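Local coordinates for protein lasso peptide isopeptidase AtxE2 (Asticcacaulis excentricus, PDB 5TXE) that hydrolyses the isopeptide bond of the lasso peptides astexin-2 and astexin-3, turning these threaded knots into linear peptides, at residues 260-264 with 265-269; 242-246 with 247-251. The protein carries 1 engineered substitution. One frame throughout, in Å; residues are numbered along the deposited sequence.

Coming from the N terminus, the chain reaches contact 2 first. There strand 240-243, an outermost strand of one four-stranded antiparallel sheet, ends and helix 246-253 begins, so residues 242-246 with 247-251 close a strand-to-helix turn. The helix then leads on to contact 1, where residues 260-264 with 265-269 close the tight hairpin of strands 261-263 and 266-271, which opens the next four-stranded antiparallel sheet. The two contacts run in series, neither nesting nor crossing, and the centres of contact 1 and contact 2 are about 27 Å apart. The sheets are consistent with successive beta-propeller blades, as in the prolyl oligopeptidase family; both contacts lie away from the catalytic site.

Contact 1: residues 260-264 with 265-269; sequences RAMVG and RTTFS
Ala-261 and Phe-268 exchange two backbone hydrogen bonds in a beta hairpin with a two-residue loop, closed by a type II' turn from Val-263 to Thr-266. Phe-268 N to Ala-261 O is the shorter at 2.8 Å, while Ala-261 N reaches Phe-268 O at 3.1 Å. Val-263 and Thr-266 form the second hydrogen-bonded pair, with Val-263 N 3.0 Å from Thr-266 O; in the return bond Thr-266 N lies 3.1 Å from Val-263 O. Gly-264 takes the first corner of the turn with a positive phi of 66°.

Side chains alternate between the two faces. On one, Met-262 and Thr-267 make the non-hydrogen-bonded pair, Met-262 CG lying 3.5 Å from Thr-267 OG1, and Thr-267 CG2 sits over a face of the Arg-260 guanidinium. The other face carries Ala-261, Val-263, Thr-266 and Phe-268; here Met-307 and Leu-316 of the following sheet pack against Ala-261 and Phe-268. With CG beside its own backbone N (chi1 -65°), Phe-268 turns its CD2-CE2 edge toward Val-263. Cut back to an alanine here, the side chain would no longer reach Val-263 CG2 and is likely to leave Thr-266 CG2, Met-307 and Leu-316 facing a gap. Thr-266 CG2 lies 3.5 Å above the plane of the Phe-268 ring, offset toward its rim, whereas Val-263 CG2 meets the ring edge, 3.7 Å from Phe-268 CE2.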
loop_
_atom_site.group_PDB
_atom_site.type_symbol
_atom_site.label_atom_id
_atom_site.label_comp_id
_atom_site.label_asym_id
_atom_site.label_seq_id
_atom_site.Cartn_x
_atom_site.Cartn_y
_atom_site.Cartn_z
ATOM N N ARG A 260 17.937 -12.997 7.485
ATOM C CA ARG A 260 18.846 -13.909 8.180
ATOM C C ARG A 260 18.572 -15.335 7.676
ATOM O O ARG A 260 17.444 -15.728 7.467
ATOM C CB ARG A 260 18.577 -13.838 9.674
ATOM C CG ARG A 260 19.783 -13.812 10.605
ATOM C CD ARG A 260 19.438 -14.422 11.960
ATOM N NE ARG A 260 19.212 -15.889 11.857
ATOM C CZ ARG A 260 19.783 -16.838 12.607
ATOM N NH1 ARG A 260 20.641 -16.541 13.582
ATOM N NH2 ARG A 260 19.478 -18.112 12.382
ATOM N N ALA A 261 19.611 -16.099 7.431
ATOM C CA ALA A 261 19.478 -17.510 7.083
ATOM C C ALA A 261 20.670 -18.325 7.605
ATOM O O ALA A 261 21.775 -17.788 7.808
ATOM C CB ALA A 261 19.423 -17.677 5.587
ATOM N N MET A 262 20.456 -19.630 7.761
ATOM C CA MET A 262 21.537 -20.532 8.122
ATOM C C MET A 262 21.719 -21.556 7.004
ATOM O O MET A 262 20.755 -21.987 6.392
ATOM C CB MET A 262 21.276 -21.207 9.474
ATOM C CG MET A 262 21.683 -20.392 10.691
ATOM S SD MET A 262 22.288 -21.588 11.896
ATOM C CE MET A 262 21.065 -21.414 13.213
ATOM N N VAL A 263 22.973 -21.858 6.679
ATOM C CA VAL A 263 23.318 -23.006 5.845
ATOM C C VAL A 263 24.507 -23.724 6.535
ATOM O O VAL A 263 25.604 -23.167 6.609
ATOM C CB VAL A 263 23.733 -22.566 4.437
ATOM C CG1 VAL A 263 23.855 -23.767 3.541
ATOM C CG2 VAL A 263 22.746 -21.563 3.855
ATOM N N GLY A 264 24.281 -24.911 7.093
ATOM C CA GLY A 264 25.305 -25.592 7.876
ATOM C C GLY A 264 25.596 -24.795 9.140
ATOM O O GLY A 264 24.674 -24.390 9.860
ATOM N N ARG A 265 26.887 -24.536 9.375
ATOM C CA ARG A 265 27.365 -23.738 10.522
ATOM C C ARG A 265 27.373 -22.216 10.218
ATOM O O ARG A 265 27.583 -21.383 11.123
ATOM C CB ARG A 265 28.779 -24.187 10.965
ATOM C CG ARG A 265 28.849 -25.568 11.616
ATOM C CD ARG A 265 30.283 -26.118 11.921
ATOM N NE ARG A 265 31.274 -25.134 12.419
ATOM C CZ ARG A 265 31.275 -24.550 13.634
ATOM N NH1 ARG A 265 30.311 -24.797 14.541
ATOM N NH2 ARG A 265 32.242 -23.672 13.934
ATOM N N THR A 266 27.134 -21.859 8.955
ATOM C CA THR A 266 27.226 -20.471 8.490
ATOM C C THR A 266 25.903 -19.691 8.641
ATOM O O THR A 266 24.847 -20.110 8.189
ATOM C CB THR A 266 27.637 -20.474 7.052
ATOM O OG1 THR A 266 28.799 -21.282 6.952
ATOM C CG2 THR A 266 27.946 -19.056 6.570
ATOM N N THR A 267 25.986 -18.563 9.326
ATOM C CA THR A 267 24.878 -17.654 9.496
ATOM C C THR A 267 25.083 -16.475 8.530
ATOM O O THR A 267 26.118 -15.787 8.514
ATOM C CB THR A 267 24.790 -17.182 10.950
ATOM O OG1 THR A 267 24.338 -18.286 11.733
ATOM C CG2 THR A 267 23.800 -16.063 11.126
ATOM N N PHE A 268 24.091 -16.290 7.692
ATOM C CA PHE A 268 24.066 -15.160 6.789
ATOM C C PHE A 268 23.184 -14.071 7.331
ATOM O O PHE A 268 22.135 -14.340 7.896
ATOM C CB PHE A 268 23.598 -15.601 5.464
ATOM C CG PHE A 268 24.525 -16.550 4.801
ATOM C CD1 PHE A 268 25.680 -16.091 4.190
ATOM C CD2 PHE A 268 24.263 -17.870 4.785
ATOM C CE1 PHE A 268 26.552 -16.954 3.542
ATOM C CE2 PHE A 268 25.128 -18.744 4.167
ATOM C CZ PHE A 268 26.277 -18.286 3.540
ATOM N N SER A 269 23.664 -12.838 7.249
ATOM C CA SER A 269 22.882 -11.712 7.646
ATOM C C SER A 269 23.327 -10.507 6.809
ATOM O O SER A 269 24.039 -10.672 5.833
ATOM C CB SER A 269 23.039 -11.471 9.122
ATOM O OG SER A 269 24.357 -11.080 9.395
#

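Contact 2: residues 242-246 with 247-251; sequences RAATP and TEVAR
Glu-248 reaches back from the first turn of its helix to Arg-242 and Thr-245, so that one carboxylate joins the end of strand 240-243 to the helix start. Its CG stands beside the backbone N (chi1 -72°) and the chain runs extended from there, carrying the carboxylate to the guanidinium of Arg-242. The two flat groups are nearly coplanar, 20° apart, and meet end-on: NH1 of Arg-242 is 2.9 Å from OE1 of Glu-248, and NH2 is 2.6 Å from OE2, a two-pronged salt bridge on the syn sides. Arg-242 NH1 also bonds to Ala-243 O, which helps fix the guanidinium's rotation.

Thr-245 is the N-cap, and with Glu-248 it forms a capping box. Its OG1 sits between the backbone N and the carbonyl carbon (chi1 72°), where it accepts from Glu-248 N at 3.1 Å; in return Thr-245 N donates to Glu-248 OE1 at 2.7 Å, on the anti side and tilted out of the carboxylate plane. Ala-244 CB packs 3.5 Å from Val-249 CG2, and Ile-185 and Val-233 of the same sheet as strand 240-243 touch both Ala-244 and Glu-248.

OE1 of Glu-248 thus takes two donors, Arg-242 NH1 and Thr-245 N. A carboxylate so placed, beside an arginine and at the N-terminal end of a helix, is probably held in its charged form, its negative charge well matched to both.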
loop_
_atom_site.group_PDB
_atom_site.type_symbol
_atom_site.label_atom_id
_atom_site.label_comp_id
_atom_site.label_asym_id
_atom_site.label_seq_id
_atom_site.Cartn_x
_atom_site.Cartn_y
_atom_site.Cartn_z
ATOM N N ARG A 242 -6.225 -22.780 28.601
ATOM C CA ARG A 242 -5.289 -22.612 29.715
ATOM C C ARG A 242 -4.293 -21.507 29.375
ATOM O O ARG A 242 -4.187 -21.097 28.216
ATOM C CB ARG A 242 -4.548 -23.929 29.932
ATOM C CG ARG A 242 -3.720 -24.367 28.722
ATOM C CD ARG A 242 -2.705 -25.473 29.054
ATOM N NE ARG A 242 -2.015 -26.027 27.877
ATOM C CZ ARG A 242 -0.916 -25.491 27.332
ATOM N NH1 ARG A 242 -0.376 -24.373 27.833
ATOM N NH2 ARG A 242 -0.371 -26.044 26.267
ATOM N N ALA A 243 -3.546 -21.043 30.366
ATOM C CA ALA A 243 -2.537 -20.036 30.103
ATOM C C ALA A 243 -1.444 -20.675 29.256
ATOM O O ALA A 243 -1.243 -21.895 29.322
ATOM C CB ALA A 243 -1.940 -19.513 31.380
ATOM N N ALA A 244 -0.781 -19.859 28.431
ATOM C CA ALA A 244 0.357 -20.342 27.642
ATOM C C ALA A 244 1.609 -20.434 28.514
ATOM O O ALA A 244 1.721 -19.713 29.444
ATOM C CB ALA A 244 0.596 -19.407 26.477
ATOM N N THR A 245 2.540 -21.313 28.201
ATOM C CA THR A 245 3.881 -21.269 28.824
ATOM C C THR A 245 4.775 -20.324 28.057
ATOM O O THR A 245 4.569 -20.150 26.858
ATOM C CB THR A 245 4.576 -22.637 28.779
ATOM O OG1 THR A 245 4.973 -22.941 27.442
ATOM C CG2 THR A 245 3.649 -23.738 29.255
ATOM N N PRO A 246 5.822 -19.765 28.706
ATOM C CA PRO A 246 6.752 -18.824 28.017
ATOM C C PRO A 246 7.341 -19.340 26.732
ATOM O O PRO A 246 7.596 -18.599 25.805
ATOM C CB PRO A 246 7.830 -18.609 29.052
ATOM C CG PRO A 246 7.060 -18.694 30.364
ATOM C CD PRO A 246 6.123 -19.855 30.145
ATOM N N THR A 247 7.513 -20.635 26.684
ATOM C CA THR A 247 8.009 -21.325 25.522
ATOM C C THR A 247 7.020 -21.301 24.354
ATOM O O THR A 247 7.366 -21.015 23.173
ATOM C CB THR A 247 8.191 -22.818 25.936
ATOM O OG1 THR A 247 8.627 -22.875 27.309
ATOM C CG2 THR A 247 9.136 -23.559 24.998
ATOM N N GLU A 248 5.793 -21.688 24.685
ATOM C CA GLU A 248 4.668 -21.573 23.761
ATOM C C GLU A 248 4.438 -20.137 23.244
ATOM O O GLU A 248 4.245 -19.902 22.046
ATOM C CB GLU A 248 3.415 -22.053 24.463
ATOM C CG GLU A 248 3.427 -23.568 24.625
ATOM C CD GLU A 248 2.340 -24.025 25.559
ATOM O OE1 GLU A 248 1.834 -23.186 26.329
ATOM O OE2 GLU A 248 1.969 -25.200 25.516
ATOM N N VAL A 249 4.487 -19.190 24.170
ATOM C CA VAL A 249 4.365 -17.807 23.851
ATOM C C VAL A 249 5.424 -17.360 22.853
ATOM O O VAL A 249 5.077 -16.752 21.823
ATOM C CB VAL A 249 4.482 -16.952 25.090
ATOM C CG1 VAL A 249 4.696 -15.496 24.689
ATOM C CG2 VAL A 249 3.248 -17.102 25.973
ATOM N N ALA A 250 6.693 -17.635 23.126
ATOM C CA ALA A 250 7.719 -17.294 22.131
ATOM C C ALA A 250 7.449 -17.953 20.756
ATOM O O ALA A 250 7.695 -17.341 19.723
ATOM C CB ALA A 250 9.095 -17.628 22.666
ATOM N N ARG A 251 6.902 -19.170 20.703
ATOM C CA ARG A 251 6.537 -19.766 19.366
ATOM C C ARG A 251 5.506 -18.913 18.581
ATOM O O ARG A 251 5.347 -19.051 17.358
ATOM C CB ARG A 251 6.040 -21.242 19.427
ATOM C CG ARG A 251 6.861 -22.187 18.529
ATOM C CD ARG A 251 6.237 -23.504 18.070
ATOM N NE ARG A 251 5.842 -24.380 19.178
ATOM C CZ ARG A 251 5.191 -25.539 19.010
ATOM N NH1 ARG A 251 4.851 -25.953 17.783
ATOM N NH2 ARG A 251 4.860 -26.281 20.067
#